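Long-range contact in putative endoribonuclease (Klebsiella pneumoniae, PDB 3LYB), which is a putative endoribonuclease of the YjgF-like L-PSP family, whose relatives include RidA-type enamine/imine deaminases: residues I39-V50 with Q66-Y75. Numbering follows the deposited sequence.
Sequences IVNGFQDVPEPV and QGPILAQSWY. With CA (calcium ion), chain F.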
loop_
_atom_site.group_PDB
_atom_site.type_symbol
_atom_site.label_atom_id
_atom_site.label_comp_id
_atom_site.label_asym_id
_atom_site.label_seq_id
_atom_site.Cartn_x
_atom_site.Cartn_y
_atom_site.Cartn_z
ATOM N N ILE B 39 20.426 -10.918 -18.054
ATOM C CA ILE B 39 20.532 -9.713 -17.251
ATOM C C ILE B 39 21.662 -9.944 -16.265
ATOM O O ILE B 39 21.668 -10.953 -15.564
ATOM C CB ILE B 39 19.249 -9.445 -16.393
ATOM C CG1 ILE B 39 17.962 -9.428 -17.234
ATOM C CG2 ILE B 39 19.399 -8.173 -15.553
ATOM C CD1 ILE B 39 17.994 -8.501 -18.462
ATOM N N VAL B 40 22.597 -9.002 -16.202
ATOM C CA VAL B 40 23.699 -9.024 -15.251
ATOM C C VAL B 40 23.176 -8.930 -13.823
ATOM O O VAL B 40 22.452 -7.998 -13.498
ATOM C CB VAL B 40 24.652 -7.859 -15.536
ATOM C CG1 VAL B 40 25.748 -7.799 -14.496
ATOM C CG2 VAL B 40 25.238 -8.010 -16.933
ATOM N N ASN B 41 23.531 -9.878 -12.965
ATOM C CA ASN B 41 22.901 -9.908 -11.633
ATOM C C ASN B 41 23.823 -9.861 -10.414
ATOM O O ASN B 41 23.362 -9.824 -9.278
ATOM C CB ASN B 41 21.849 -11.029 -11.514
ATOM C CG ASN B 41 22.420 -12.428 -11.769
ATOM O OD1 ASN B 41 23.227 -12.662 -12.688
ATOM N ND2 ASN B 41 21.964 -13.382 -10.967
ATOM N N GLY B 42 25.124 -9.828 -10.650
ATOM C CA GLY B 42 26.075 -9.766 -9.556
ATOM C C GLY B 42 27.478 -9.959 -10.067
ATOM O O GLY B 42 27.688 -10.029 -11.285
ATOM N N PHE B 43 28.423 -10.044 -9.129
ATOM C CA PHE B 43 29.865 -10.167 -9.427
ATOM C C PHE B 43 30.262 -11.294 -10.383
ATOM O O PHE B 43 31.149 -11.121 -11.235
ATOM C CB PHE B 43 30.671 -10.305 -8.145
ATOM C CG PHE B 43 30.803 -9.034 -7.391
ATOM C CD1 PHE B 43 31.179 -7.862 -8.043
ATOM C CD2 PHE B 43 30.565 -8.997 -6.023
ATOM C CE1 PHE B 43 31.324 -6.667 -7.340
ATOM C CE2 PHE B 43 30.701 -7.802 -5.315
ATOM C CZ PHE B 43 31.080 -6.632 -5.981
ATOM N N GLN B 44 29.603 -12.437 -10.229
ATOM C CA GLN B 44 29.849 -13.596 -11.072
ATOM C C GLN B 44 29.709 -13.304 -12.566
ATOM O O GLN B 44 30.229 -14.044 -13.394
ATOM C CB GLN B 44 28.968 -14.776 -10.639
ATOM C CG GLN B 44 29.182 -15.226 -9.156
ATOM C CD GLN B 44 30.601 -15.771 -8.874
ATOM O OE1 GLN B 44 31.148 -16.553 -9.666
ATOM N NE2 GLN B 44 31.191 -15.367 -7.742
ATOM N N ASP B 45 29.054 -12.209 -12.921
ATOM C CA ASP B 45 28.916 -11.859 -14.344
ATOM C C ASP B 45 29.994 -10.903 -14.862
ATOM O O ASP B 45 29.940 -10.460 -16.004
ATOM C CB ASP B 45 27.517 -11.309 -14.649
ATOM C CG ASP B 45 26.414 -12.339 -14.415
ATOM O OD1 ASP B 45 26.480 -13.471 -14.980
ATOM O OD2 ASP B 45 25.466 -12.002 -13.670
ATOM N N VAL B 46 30.972 -10.582 -14.033
ATOM C CA VAL B 46 32.027 -9.696 -14.480
ATOM C C VAL B 46 33.421 -10.305 -14.327
ATOM O O VAL B 46 33.645 -11.184 -13.478
ATOM C CB VAL B 46 31.967 -8.282 -13.806
ATOM C CG1 VAL B 46 30.567 -7.639 -13.978
ATOM C CG2 VAL B 46 32.411 -8.325 -12.329
ATOM N N PRO B 47 34.359 -9.859 -15.176
ATOM C CA PRO B 47 35.749 -10.296 -15.097
ATOM C C PRO B 47 36.264 -10.296 -13.661
ATOM O O PRO B 47 35.991 -9.359 -12.895
ATOM C CB PRO B 47 36.476 -9.236 -15.943
ATOM C CG PRO B 47 35.480 -8.950 -17.046
ATOM C CD PRO B 47 34.126 -8.998 -16.357
ATOM N N GLU B 48 36.995 -11.344 -13.301
ATOM C CA GLU B 48 37.427 -11.528 -11.923
ATOM C C GLU B 48 38.172 -10.326 -11.311
ATOM O O GLU B 48 37.833 -9.891 -10.219
ATOM C CB GLU B 48 38.227 -12.813 -11.788
ATOM C CG GLU B 48 37.386 -14.100 -11.816
ATOM C CD GLU B 48 37.109 -14.679 -13.206
ATOM O OE1 GLU B 48 37.275 -13.978 -14.243
ATOM O OE2 GLU B 48 36.711 -15.871 -13.239
ATOM N N PRO B 49 39.170 -9.765 -12.017
ATOM C CA PRO B 49 39.842 -8.692 -11.308
ATOM C C PRO B 49 39.015 -7.419 -11.290
ATOM O O PRO B 49 39.299 -6.511 -10.482
ATOM C CB PRO B 49 41.150 -8.505 -12.087
ATOM C CG PRO B 49 40.889 -9.048 -13.434
ATOM C CD PRO B 49 39.762 -10.023 -13.342
ATOM N N VAL B 50 37.990 -7.352 -12.147
ATOM C CA VAL B 50 37.062 -6.212 -12.123
ATOM C C VAL B 50 36.232 -6.221 -10.828
ATOM O O VAL B 50 35.840 -5.183 -10.328
ATOM C CB VAL B 50 36.146 -6.131 -13.359
ATOM C CG1 VAL B 50 35.052 -5.094 -13.127
ATOM C CG2 VAL B 50 36.955 -5.788 -14.645
ATOM N N GLN B 66 25.934 -5.532 -2.588
ATOM C CA GLN B 66 26.569 -4.555 -3.494
ATOM C C GLN B 66 26.810 -5.067 -4.913
ATOM O O GLN B 66 26.861 -4.291 -5.877
ATOM C CB GLN B 66 27.856 -3.965 -2.890
ATOM C CG GLN B 66 28.922 -4.970 -2.486
ATOM C CD GLN B 66 30.309 -4.336 -2.298
ATOM O OE1 GLN B 66 30.475 -3.110 -2.316
ATOM N NE2 GLN B 66 31.310 -5.184 -2.144
ATOM N N GLY B 67 26.927 -6.381 -5.037
ATOM C CA GLY B 67 27.224 -7.025 -6.313
ATOM C C GLY B 67 26.378 -6.582 -7.480
ATOM O O GLY B 67 26.918 -6.267 -8.550
ATOM N N PRO B 68 25.042 -6.555 -7.309
ATOM C CA PRO B 68 24.236 -6.339 -8.524
ATOM C C PRO B 68 24.334 -4.930 -9.131
ATOM O O PRO B 68 24.468 -4.788 -10.364
ATOM C CB PRO B 68 22.820 -6.685 -8.064
ATOM C CG PRO B 68 23.057 -7.667 -6.916
ATOM C CD PRO B 68 24.222 -7.071 -6.197
ATOM N N ILE B 69 24.296 -3.900 -8.290
ATOM C CA ILE B 69 24.416 -2.534 -8.788
ATOM C C ILE B 69 25.822 -2.261 -9.369
ATOM O O ILE B 69 25.945 -1.581 -10.403
ATOM C CB ILE B 69 23.993 -1.494 -7.723
ATOM C CG1 ILE B 69 24.042 -0.065 -8.258
ATOM C CG2 ILE B 69 24.859 -1.590 -6.520
ATOM C CD1 ILE B 69 23.372 0.148 -9.609
ATOM N N LEU B 70 26.863 -2.793 -8.713
ATOM C CA LEU B 70 28.245 -2.590 -9.155
ATOM C C LEU B 70 28.434 -3.271 -10.497
ATOM O O LEU B 70 28.848 -2.651 -11.472
ATOM C CB LEU B 70 29.240 -3.117 -8.110
ATOM C CG LEU B 70 29.360 -2.326 -6.791
ATOM C CD1 LEU B 70 30.212 -3.076 -5.755
ATOM C CD2 LEU B 70 29.882 -0.902 -7.006
ATOM N N ALA B 71 28.049 -4.537 -10.554
ATOM C CA ALA B 71 28.160 -5.307 -11.778
ATOM C C ALA B 71 27.387 -4.691 -12.927
ATOM O O ALA B 71 27.910 -4.585 -14.022
ATOM C CB ALA B 71 27.708 -6.735 -11.543
ATOM N N GLN B 72 26.144 -4.281 -12.689
ATOM C CA GLN B 72 25.328 -3.684 -13.750
ATOM C C GLN B 72 25.902 -2.335 -14.201
ATOM O O GLN B 72 25.934 -2.027 -15.402
ATOM C CB GLN B 72 23.872 -3.528 -13.306
ATOM C CG GLN B 72 23.060 -4.851 -13.198
ATOM C CD GLN B 72 21.582 -4.611 -12.898
ATOM O OE1 GLN B 72 21.119 -3.479 -12.907
ATOM N NE2 GLN B 72 20.855 -5.664 -12.622
ATOM N N SER B 73 26.382 -1.540 -13.255
ATOM C CA SER B 73 26.935 -0.257 -13.622
ATOM C C SER B 73 28.148 -0.478 -14.502
ATOM O O SER B 73 28.311 0.167 -15.558
ATOM C CB SER B 73 27.319 0.550 -12.388
ATOM O OG SER B 73 26.188 0.780 -11.563
ATOM N N TRP B 74 28.992 -1.414 -14.074
ATOM C CA TRP B 74 30.241 -1.603 -14.752
ATOM C C TRP B 74 29.901 -2.059 -16.167
ATOM O O TRP B 74 30.351 -1.469 -17.157
ATOM C CB TRP B 74 31.147 -2.599 -14.021
ATOM C CG TRP B 74 32.325 -2.942 -14.874
ATOM C CD1 TRP B 74 33.488 -2.226 -14.998
ATOM C CD2 TRP B 74 32.421 -4.035 -15.798
ATOM N NE1 TRP B 74 34.315 -2.827 -15.924
ATOM C CE2 TRP B 74 33.687 -3.941 -16.426
ATOM C CE3 TRP B 74 31.570 -5.095 -16.140
ATOM C CZ2 TRP B 74 34.125 -4.873 -17.383
ATOM C CZ3 TRP B 74 31.999 -6.029 -17.087
ATOM C CH2 TRP B 74 33.273 -5.910 -17.694
ATOM N N TYR B 75 29.058 -3.079 -16.250
ATOM C CA TYR B 75 28.656 -3.645 -17.521
ATOM C C TYR B 75 28.117 -2.599 -18.488
ATOM O O TYR B 75 28.344 -2.664 -19.682
ATOM C CB TYR B 75 27.625 -4.746 -17.272
ATOM C CG TYR B 75 27.589 -5.756 -18.365
ATOM C CD1 TYR B 75 28.340 -6.932 -18.276
ATOM C CD2 TYR B 75 26.827 -5.533 -19.521
ATOM C CE1 TYR B 75 28.328 -7.877 -19.315
ATOM C CE2 TYR B 75 26.797 -6.470 -20.560
ATOM C CZ TYR B 75 27.556 -7.630 -20.458
ATOM O OH TYR B 75 27.526 -8.550 -21.499
HETATM CA CA CA F . 23.933 -14.398 -14.260
#
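Val40 packs against Ala71 and Tyr75 where a loop with a 3-10 turn at 43-45, running into helix 48-54, lies on helix 60-85, which accompanies the beta-sheet of this YjgF-like fold. Three CH-pi contacts carry much of the packing. Val40 sets CG2 over one face of the Tyr75 ring, 3.6 Å from its centroid, while CG1, anti to the backbone N (chi1 176°), rests on Ala71 CB. Val50 CG1, from helix 48-54, stands almost squarely above the five-membered ring of Trp74, 6° off its normal. In Phe43 the roles reverse: the ring receives Gly67 CA over one face, 3.8 Å from the centroid, and meets Leu70 CD1 through CZ. Apolar contacts fill in between. Val46 CG1 touches both Ala71 CB and Trp74 CE3, the latter at 3.5 Å, and Pro47 CD abuts Trp74 CH2. The backbones come nearest where Gly42, lacking a side chain, lets its CA lie 4.0 Å from Pro68 CA. One hydrogen bond spans the two segments: the stretched Gln72 side chain carries NE2 out to Val40 O at 3.0 Å, nearly in line with the C=O. That amide also gives NE2 to Thr138 O and takes Leu140 N on OE1, so three backbone groups hold it and tie the loop to the approach to strand 141-148. On the outer side of the loop, Asn41 and Asp45 bind a calcium ion. Asp45 OD2 accepts the Asn41 backbone N-H at 3.0 Å in a nearly straight bond (176°), while the metal is reached by Asn41 OD1 at 2.5 Å and Asp45 OD1 at 2.8 Å.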